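Long-range contact in natterin-like protein (Lethenteron camtschaticum, PDB 6IUL), which is a cytotoxic immune protein that probably recognises target-cell glycans with a jacalin-like lectin module and forms pores in membranes with an aerolysin-type module: residues 159-173 and 263-275. Residues are numbered along the deposited sequence; the frame is centred on the assembly and turned at random.
Sequences MHQILPNVQMEEIKE and TVVANIGRADIDL
The carboxylate of Glu169 lies obliquely across the side chain of Arg270, its plane turned 28° from that of the guanidinium. OE2 of Glu169 rests on the aliphatic shaft, 3.3 Å from Arg270 CD, while NE stays beyond salt-bridge range; attraction between the opposite charges probably still favours the pairing. The arginine chain, extended from CG to NE (CG anti to the backbone N, chi1 178°), carries NH1 to Asp272 OD2 at 2.9 Å. There it arrives from above the carboxylate plane in a bent salt bridge. Another flat pair, the Glu170 carboxylate and the Asn267 amide, run side by side with planes 40° apart, and OD1 of Asn267 sits 3.3 Å from Glu170 CG. The outer end of Glu170 turns instead to Lys76 of the second subunit.

The two pairs lie on opposite faces of the sheet; between them, strands 166-178 and 260-285 run antiparallel in the long, twisted sheet of the aerolysin-type pore-forming module. Paired backbone hydrogen bonds join Gln167 with Arg270 and Glu169 with Ile268. A classic beta bulge follows: Ile171 and Lys172 both face Ala266, whose O accepts a short bond from Ile171 N (2.6 Å) and a weak one from Lys172 N. A small alanine suits the place opposite two residues. Ile171 CD1 lies 3.7 Å from Ile268 CB. Lys172, fully extended, ends at Asp118 of the second subunit.

Gly269, lacking a side chain, leaves its CA accessible to Met168 SD (3.6 Å) and Val166 CG1. Where the two segments part, a water accepts from Asn165 N and donates to Asp272 O. Farther along, the apolar Ile162 and Leu275 meet through CD1 and CD2 (3.6 Å), a contact bordered by Phe230 of strand 228-238, which Ile162 also touches.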
ATOM      1  N   MET A 159      15.856  14.082  16.232  1.00 48.79           N
ATOM      2  CA  MET A 159      15.757  12.687  16.614  1.00 53.25           C
ATOM      3  C   MET A 159      16.513  12.328  17.914  1.00 55.79           C
ATOM      4  O   MET A 159      15.950  11.684  18.800  1.00 43.88           O
ATOM      5  CB  MET A 159      16.266  11.790  15.488  1.00 53.11           C
ATOM      6  CG  MET A 159      16.099  10.309  15.839  1.00 51.43           C
ATOM      7  SD  MET A 159      16.189   9.213  14.414  1.00 51.69           S
ATOM      8  CE  MET A 159      17.905   8.723  14.423  1.00 56.78           C
ATOM      9  N   HIS A 160      17.772  12.747  17.975  1.00 57.83           N
ATOM     10  CA  HIS A 160      18.632  12.632  19.144  1.00 60.74           C
ATOM     11  C   HIS A 160      18.119  13.287  20.447  1.00 55.98           C
ATOM     12  O   HIS A 160      18.718  13.076  21.472  1.00 61.34           O
ATOM     13  CB  HIS A 160      19.996  13.256  18.781  1.00 65.96           C
ATOM     14  CG  HIS A 160      19.929  14.745  18.549  1.00 73.43           C
ATOM     15  ND1 HIS A 160      19.338  15.298  17.429  1.00 78.02           N
ATOM     16  CD2 HIS A 160      20.306  15.786  19.324  1.00 71.02           C
ATOM     17  CE1 HIS A 160      19.396  16.614  17.508  1.00 73.67           C
ATOM     18  NE2 HIS A 160      19.981  16.937  18.647  1.00 72.59           N
ATOM     19  N   GLN A 161      17.067  14.094  20.408  1.00 49.96           N
ATOM     20  CA  GLN A 161      16.600  14.810  21.586  1.00 54.44           C
ATOM     21  C   GLN A 161      15.303  14.271  22.131  1.00 55.41           C
ATOM     22  O   GLN A 161      14.870  14.708  23.198  1.00 53.96           O
ATOM     23  CB  GLN A 161      16.363  16.306  21.286  1.00 58.62           C
ATOM     24  CG  GLN A 161      17.583  17.072  20.799  1.00 61.02           C
ATOM     25  CD  GLN A 161      17.228  18.473  20.277  1.00 66.32           C
ATOM     26  OE1 GLN A 161      16.071  18.761  19.912  1.00 60.15           O
ATOM     27  NE2 GLN A 161      18.232  19.350  20.227  1.00 67.15           N
ATOM     28  N   ILE A 162      14.626  13.368  21.417  1.00 57.77           N
ATOM     29  CA  ILE A 162      13.395  12.849  21.961  1.00 59.94           C
ATOM     30  C   ILE A 162      13.498  11.338  22.208  1.00 59.70           C
ATOM     31  O   ILE A 162      14.115  10.591  21.430  1.00 52.54           O
ATOM     32  CB  ILE A 162      12.177  13.281  21.152  1.00 65.81           C
ATOM     33  CG1 ILE A 162      11.824  12.273  20.109  1.00 71.18           C
ATOM     34  CG2 ILE A 162      12.376  14.645  20.480  1.00 62.42           C
ATOM     35  CD1 ILE A 162      10.336  12.300  19.813  1.00 76.74           C
ATOM     36  N   LEU A 163      12.940  10.915  23.338  1.00 59.13           N
ATOM     37  CA  LEU A 163      12.997   9.503  23.694  1.00 61.37           C
ATOM     38  C   LEU A 163      11.788   8.760  23.163  1.00 48.60           C
ATOM     39  O   LEU A 163      10.669   9.283  23.237  1.00 45.93           O
ATOM     40  CB  LEU A 163      13.151   9.293  25.201  1.00 64.87           C
ATOM     41  CG  LEU A 163      14.600   9.458  25.716  1.00 73.52           C
ATOM     42  CD1 LEU A 163      14.650   8.863  27.128  1.00 71.90           C
ATOM     43  CD2 LEU A 163      15.737   8.868  24.841  1.00 75.67           C
ATOM     44  N   PRO A 164      12.016   7.536  22.638  1.00 41.97           N
ATOM     45  CA  PRO A 164      10.917   6.722  22.150  1.00 46.21           C
ATOM     46  C   PRO A 164       9.953   6.385  23.279  1.00 46.16           C
ATOM     47  O   PRO A 164      10.370   6.222  24.428  1.00 53.17           O
ATOM     48  CB  PRO A 164      11.597   5.458  21.633  1.00 42.17           C
ATOM     49  CG  PRO A 164      13.008   5.814  21.433  1.00 42.95           C
ATOM     50  CD  PRO A 164      13.316   6.877  22.438  1.00 42.60           C
ATOM     51  N   ASN A 165       8.670   6.317  22.973  1.00 42.81           N
ATOM     52  CA  ASN A 165       7.710   5.850  23.956  1.00 45.87           C
ATOM     53  C   ASN A 165       7.325   4.391  23.608  1.00 49.48           C
ATOM     54  O   ASN A 165       6.355   4.144  22.860  1.00 48.41           O
ATOM     55  CB  ASN A 165       6.474   6.739  23.971  1.00 47.08           C
ATOM     56  CG  ASN A 165       5.446   6.258  24.962  1.00 54.35           C
ATOM     57  OD1 ASN A 165       5.782   5.536  25.903  1.00 70.10           O
ATOM     58  ND2 ASN A 165       4.196   6.626  24.757  1.00 53.38           N
ATOM     59  N   VAL A 166       8.076   3.435  24.142  1.00 47.95           N
ATOM     60  CA  VAL A 166       7.838   2.015  23.838  1.00 45.59           C
ATOM     61  C   VAL A 166       6.822   1.376  24.769  1.00 41.58           C
ATOM     62  O   VAL A 166       7.079   1.246  25.930  1.00 50.60           O
ATOM     63  CB  VAL A 166       9.152   1.242  23.915  1.00 44.95           C
ATOM     64  CG1 VAL A 166       8.923  -0.207  23.566  1.00 48.67           C
ATOM     65  CG2 VAL A 166      10.176   1.846  22.966  1.00 45.95           C
ATOM     66  N   GLN A 167       5.656   1.015  24.253  1.00 45.71           N
ATOM     67  CA  GLN A 167       4.586   0.385  25.023  1.00 48.07           C
ATOM     68  C   GLN A 167       4.655  -1.147  24.835  1.00 49.00           C
ATOM     69  O   GLN A 167       4.664  -1.651  23.692  1.00 39.91           O
ATOM     70  CB  GLN A 167       3.172   0.856  24.595  1.00 52.25           C
ATOM     71  CG  GLN A 167       2.764   2.332  24.834  1.00 60.27           C
ATOM     72  CD  GLN A 167       2.911   2.869  26.283  1.00 69.12           C
ATOM     73  OE1 GLN A 167       2.475   3.975  26.566  1.00 80.51           O
ATOM     74  NE2 GLN A 167       3.570   2.125  27.166  1.00 67.91           N
ATOM     75  N   MET A 168       4.666  -1.857  25.968  1.00 39.69           N
ATOM     76  CA  MET A 168       4.746  -3.309  26.013  1.00 38.16           C
ATOM     77  C   MET A 168       3.357  -3.914  25.988  1.00 37.24           C
ATOM     78  O   MET A 168       2.431  -3.408  26.626  1.00 33.61           O
ATOM     79  CB  MET A 168       5.499  -3.751  27.280  1.00 38.43           C
ATOM     80  CG  MET A 168       6.936  -3.249  27.362  1.00 38.78           C
ATOM     81  SD  MET A 168       7.985  -3.673  25.931  1.00 44.08           S
ATOM     82  CE  MET A 168       9.608  -3.297  26.638  1.00 55.40           C
ATOM     83  N   GLU A 169       3.210  -4.979  25.204  1.00 36.55           N
ATOM     84  CA  GLU A 169       1.983  -5.713  25.096  1.00 38.23           C
ATOM     85  C   GLU A 169       2.344  -7.186  25.349  1.00 34.78           C
ATOM     86  O   GLU A 169       3.349  -7.687  24.823  1.00 34.17           O
ATOM     87  CB  GLU A 169       1.388  -5.679  23.674  1.00 42.59           C
ATOM     88  CG  GLU A 169       1.593  -4.459  22.832  1.00 56.16           C
ATOM     89  CD  GLU A 169       1.041  -4.645  21.417  1.00 54.56           C
ATOM     90  OE1 GLU A 169       0.608  -5.753  21.060  1.00 48.51           O
ATOM     91  OE2 GLU A 169       1.016  -3.648  20.680  1.00 65.43           O
ATOM     92  N   GLU A 170       1.485  -7.877  26.066  1.00 30.90           N
ATOM     93  CA  GLU A 170       1.647  -9.290  26.307  1.00 31.62           C
ATOM     94  C   GLU A 170       1.116 -10.059  25.091  1.00 30.07           C
ATOM     95  O   GLU A 170       0.136  -9.712  24.469  1.00 28.82           O
ATOM     96  CB  GLU A 170       0.897  -9.707  27.546  1.00 34.45           C
ATOM     97  CG  GLU A 170       1.481  -9.238  28.873  1.00 34.98           C
ATOM     98  CD  GLU A 170       0.735  -9.878  30.084  1.00 39.34           C
ATOM     99  OE1 GLU A 170       1.247  -9.735  31.222  1.00 38.79           O
ATOM    100  OE2 GLU A 170      -0.364 -10.525  29.913  1.00 35.55           O
ATOM    101  N   ILE A 171       1.805 -11.106  24.725  1.00 28.28           N
ATOM    102  CA  ILE A 171       1.397 -11.889  23.587  1.00 28.60           C
ATOM    103  C   ILE A 171       0.928 -13.273  24.041  1.00 28.22           C
ATOM    104  O   ILE A 171      -0.050 -13.832  23.510  1.00 27.30           O
ATOM    105  CB  ILE A 171       2.578 -12.062  22.624  1.00 29.86           C
ATOM    106  CG1 ILE A 171       2.979 -10.710  22.067  1.00 30.59           C
ATOM    107  CG2 ILE A 171       2.221 -13.053  21.484  1.00 30.24           C
ATOM    108  CD1 ILE A 171       4.326 -10.725  21.393  1.00 33.34           C
ATOM    109  N   LYS A 172       1.636 -13.872  24.982  1.00 26.14           N
ATOM    110  CA  LYS A 172       1.311 -15.272  25.333  1.00 26.41           C
ATOM    111  C   LYS A 172       1.758 -15.602  26.734  1.00 24.87           C
ATOM    112  O   LYS A 172       2.839 -15.126  27.193  1.00 25.31           O
ATOM    113  CB  LYS A 172       1.975 -16.231  24.341  1.00 25.62           C
ATOM    114  CG  LYS A 172       1.761 -17.722  24.663  1.00 25.51           C
ATOM    115  CD  LYS A 172       2.334 -18.638  23.589  1.00 26.33           C
ATOM    116  CE  LYS A 172       2.084 -20.114  23.926  1.00 26.71           C
ATOM    117  NZ  LYS A 172       2.600 -21.033  22.893  1.00 25.77           N
ATOM    118  N   GLU A 173       0.981 -16.442  27.398  1.00 25.36           N
ATOM    119  CA  GLU A 173       1.387 -16.905  28.742  1.00 29.33           C
ATOM    120  C   GLU A 173       1.217 -18.388  28.844  1.00 29.78           C
ATOM    121  O   GLU A 173       0.139 -18.943  28.509  1.00 32.98           O
ATOM    122  CB  GLU A 173       0.569 -16.230  29.856  1.00 33.07           C
ATOM    123  CG  GLU A 173       0.940 -16.680  31.266  1.00 36.40           C
ATOM    124  CD  GLU A 173       0.298 -15.803  32.374  1.00 42.63           C
ATOM    125  OE1 GLU A 173      -0.114 -14.656  32.099  1.00 50.61           O
ATOM    126  OE2 GLU A 173       0.219 -16.227  33.547  1.00 43.58           O
ATOM    127  N   THR A 263       6.578 -19.708  35.065  1.00 29.09           N
ATOM    128  CA  THR A 263       5.514 -19.094  34.279  1.00 30.90           C
ATOM    129  C   THR A 263       6.233 -18.200  33.277  1.00 29.39           C
ATOM    130  O   THR A 263       7.106 -17.395  33.626  1.00 28.21           O
ATOM    131  CB  THR A 263       4.523 -18.280  35.164  1.00 34.01           C
ATOM    132  OG1 THR A 263       3.963 -19.112  36.211  1.00 35.90           O
ATOM    133  CG2 THR A 263       3.363 -17.808  34.354  1.00 33.41           C
ATOM    134  N   VAL A 264       5.901 -18.368  32.012  1.00 28.13           N
ATOM    135  CA  VAL A 264       6.584 -17.627  30.928  1.00 27.07           C
ATOM    136  C   VAL A 264       5.598 -16.720  30.240  1.00 24.82           C
ATOM    137  O   VAL A 264       4.505 -17.148  29.807  1.00 25.89           O
ATOM    138  CB  VAL A 264       7.156 -18.579  29.895  1.00 27.56           C
ATOM    139  CG1 VAL A 264       7.822 -17.825  28.766  1.00 29.59           C
ATOM    140  CG2 VAL A 264       8.117 -19.544  30.560  1.00 29.94           C
ATOM    141  N   VAL A 265       5.969 -15.457  30.165  1.00 26.85           N
ATOM    142  CA  VAL A 265       5.142 -14.462  29.446  1.00 29.07           C
ATOM    143  C   VAL A 265       5.956 -13.872  28.313  1.00 27.58           C
ATOM    144  O   VAL A 265       7.053 -13.370  28.523  1.00 25.15           O
ATOM    145  CB  VAL A 265       4.683 -13.343  30.363  1.00 32.70           C
ATOM    146  CG1 VAL A 265       3.853 -12.346  29.589  1.00 34.75           C
ATOM    147  CG2 VAL A 265       3.875 -13.911  31.534  1.00 34.20           C
ATOM    148  N   ALA A 266       5.409 -13.974  27.105  1.00 28.70           N
ATOM    149  CA  ALA A 266       5.994 -13.341  25.936  1.00 31.65           C
ATOM    150  C   ALA A 266       5.375 -11.972  25.671  1.00 28.51           C
ATOM    151  O   ALA A 266       4.140 -11.824  25.666  1.00 30.77           O
ATOM    152  CB  ALA A 266       5.852 -14.235  24.695  1.00 29.55           C
ATOM    153  N   ASN A 267       6.271 -11.027  25.403  1.00 29.46           N
ATOM    154  CA  ASN A 267       5.949  -9.604  25.194  1.00 33.25           C
ATOM    155  C   ASN A 267       6.591  -9.044  23.901  1.00 32.81           C
ATOM    156  O   ASN A 267       7.528  -9.624  23.332  1.00 31.56           O
ATOM    157  CB  ASN A 267       6.444  -8.746  26.356  1.00 32.70           C
ATOM    158  CG  ASN A 267       5.850  -9.157  27.674  1.00 38.52           C
ATOM    159  OD1 ASN A 267       4.623  -9.082  27.872  1.00 40.12           O
ATOM    160  ND2 ASN A 267       6.716  -9.628  28.601  1.00 38.16           N
ATOM    161  N   ILE A 268       6.066  -7.900  23.465  1.00 30.87           N
ATOM    162  CA  ILE A 268       6.670  -7.117  22.384  1.00 29.07           C
ATOM    163  C   ILE A 268       6.449  -5.653  22.623  1.00 28.80           C
ATOM    164  O   ILE A 268       5.457  -5.243  23.230  1.00 29.43           O
ATOM    165  CB  ILE A 268       6.147  -7.531  21.009  1.00 27.37           C
ATOM    166  CG1 ILE A 268       7.133  -7.103  19.931  1.00 29.35           C
ATOM    167  CG2 ILE A 268       4.761  -6.979  20.831  1.00 27.06           C
ATOM    168  CD1 ILE A 268       6.785  -7.534  18.519  1.00 30.41           C
ATOM    169  N   GLY A 269       7.418  -4.847  22.213  1.00 31.99           N
ATOM    170  CA  GLY A 269       7.275  -3.389  22.385  1.00 31.21           C
ATOM    171  C   GLY A 269       6.799  -2.690  21.111  1.00 29.70           C
ATOM    172  O   GLY A 269       7.259  -3.009  20.023  1.00 32.18           O
ATOM    173  N   ARG A 270       5.919  -1.726  21.268  1.00 30.56           N
ATOM    174  CA  ARG A 270       5.335  -0.969  20.164  1.00 35.81           C
ATOM    175  C   ARG A 270       5.617   0.518  20.361  1.00 37.04           C
ATOM    176  O   ARG A 270       5.372   1.066  21.439  1.00 37.89           O
ATOM    177  CB  ARG A 270       3.832  -1.182  20.184  1.00 36.36           C
ATOM    178  CG  ARG A 270       3.037  -0.445  19.146  1.00 42.26           C
ATOM    179  CD  ARG A 270       1.553  -0.660  19.406  1.00 46.10           C
ATOM    180  NE  ARG A 270       0.727  -0.176  18.286  1.00 55.27           N
ATOM    181  CZ  ARG A 270       0.326   1.090  18.105  1.00 59.90           C
ATOM    182  NH1 ARG A 270       0.684   2.052  18.960  1.00 61.06           N
ATOM    183  NH2 ARG A 270      -0.451   1.387  17.062  1.00 53.23           N
ATOM    184  N   ALA A 271       6.095   1.176  19.319  1.00 36.70           N
ATOM    185  CA  ALA A 271       6.378   2.604  19.401  1.00 37.01           C
ATOM    186  C   ALA A 271       5.836   3.375  18.224  1.00 38.56           C
ATOM    187  O   ALA A 271       6.115   3.031  17.074  1.00 36.16           O
ATOM    188  CB  ALA A 271       7.879   2.833  19.528  1.00 39.71           C
ATOM    189  N   ASP A 272       5.045   4.412  18.537  1.00 42.65           N
ATOM    190  CA  ASP A 272       4.598   5.428  17.575  1.00 41.20           C
ATOM    191  C   ASP A 272       5.672   6.463  17.421  1.00 43.16           C
ATOM    192  O   ASP A 272       6.158   6.985  18.410  1.00 38.33           O
ATOM    193  CB  ASP A 272       3.302   6.105  18.034  1.00 41.49           C
ATOM    194  CG  ASP A 272       2.082   5.185  17.860  1.00 47.59           C
ATOM    195  OD1 ASP A 272       1.754   4.819  16.717  1.00 50.87           O
ATOM    196  OD2 ASP A 272       1.447   4.806  18.855  1.00 53.17           O
ATOM    197  N   ILE A 273       6.048   6.749  16.174  1.00 41.19           N
ATOM    198  CA  ILE A 273       7.095   7.706  15.894  1.00 40.62           C
ATOM    199  C   ILE A 273       6.523   8.948  15.204  1.00 47.78           C
ATOM    200  O   ILE A 273       5.790   8.845  14.215  1.00 44.58           O
ATOM    201  CB  ILE A 273       8.196   7.094  15.024  1.00 39.94           C
ATOM    202  CG1 ILE A 273       8.715   5.808  15.671  1.00 38.90           C
ATOM    203  CG2 ILE A 273       9.314   8.099  14.798  1.00 36.66           C
ATOM    204  CD1 ILE A 273       9.894   5.152  14.971  1.00 37.93           C
ATOM    205  N   ASP A 274       6.858  10.126  15.730  1.00 45.60           N
ATOM    206  CA  ASP A 274       6.334  11.385  15.208  1.00 48.24           C
ATOM    207  C   ASP A 274       7.488  12.392  15.267  1.00 45.78           C
ATOM    208  O   ASP A 274       7.887  12.804  16.353  1.00 45.41           O
ATOM    209  CB  ASP A 274       5.120  11.839  16.027  1.00 52.80           C
ATOM    210  CG  ASP A 274       4.409  13.058  15.428  1.00 65.35           C
ATOM    211  OD1 ASP A 274       5.074  14.057  15.069  1.00 71.07           O
ATOM    212  OD2 ASP A 274       3.161  13.046  15.344  1.00 83.01           O
ATOM    213  N   LEU A 275       8.049  12.743  14.109  1.00 40.35           N
ATOM    214  CA  LEU A 275       9.328  13.455  14.042  1.00 40.24           C
ATOM    215  C   LEU A 275       9.401  14.389  12.827  1.00 40.94           C
ATOM    216  O   LEU A 275       8.995  14.009  11.769  1.00 39.45           O
ATOM    217  CB  LEU A 275      10.472  12.462  13.908  1.00 37.95           C
ATOM    218  CG  LEU A 275      10.875  11.553  15.087  1.00 41.52           C
ATOM    219  CD1 LEU A 275      12.001  10.654  14.641  1.00 38.83           C
ATOM    220  CD2 LEU A 275      11.327  12.379  16.313  1.00 41.36           C
TER
HETATM  221  O   HOH W   1       7.916   7.067  20.413  1.00 39.88           O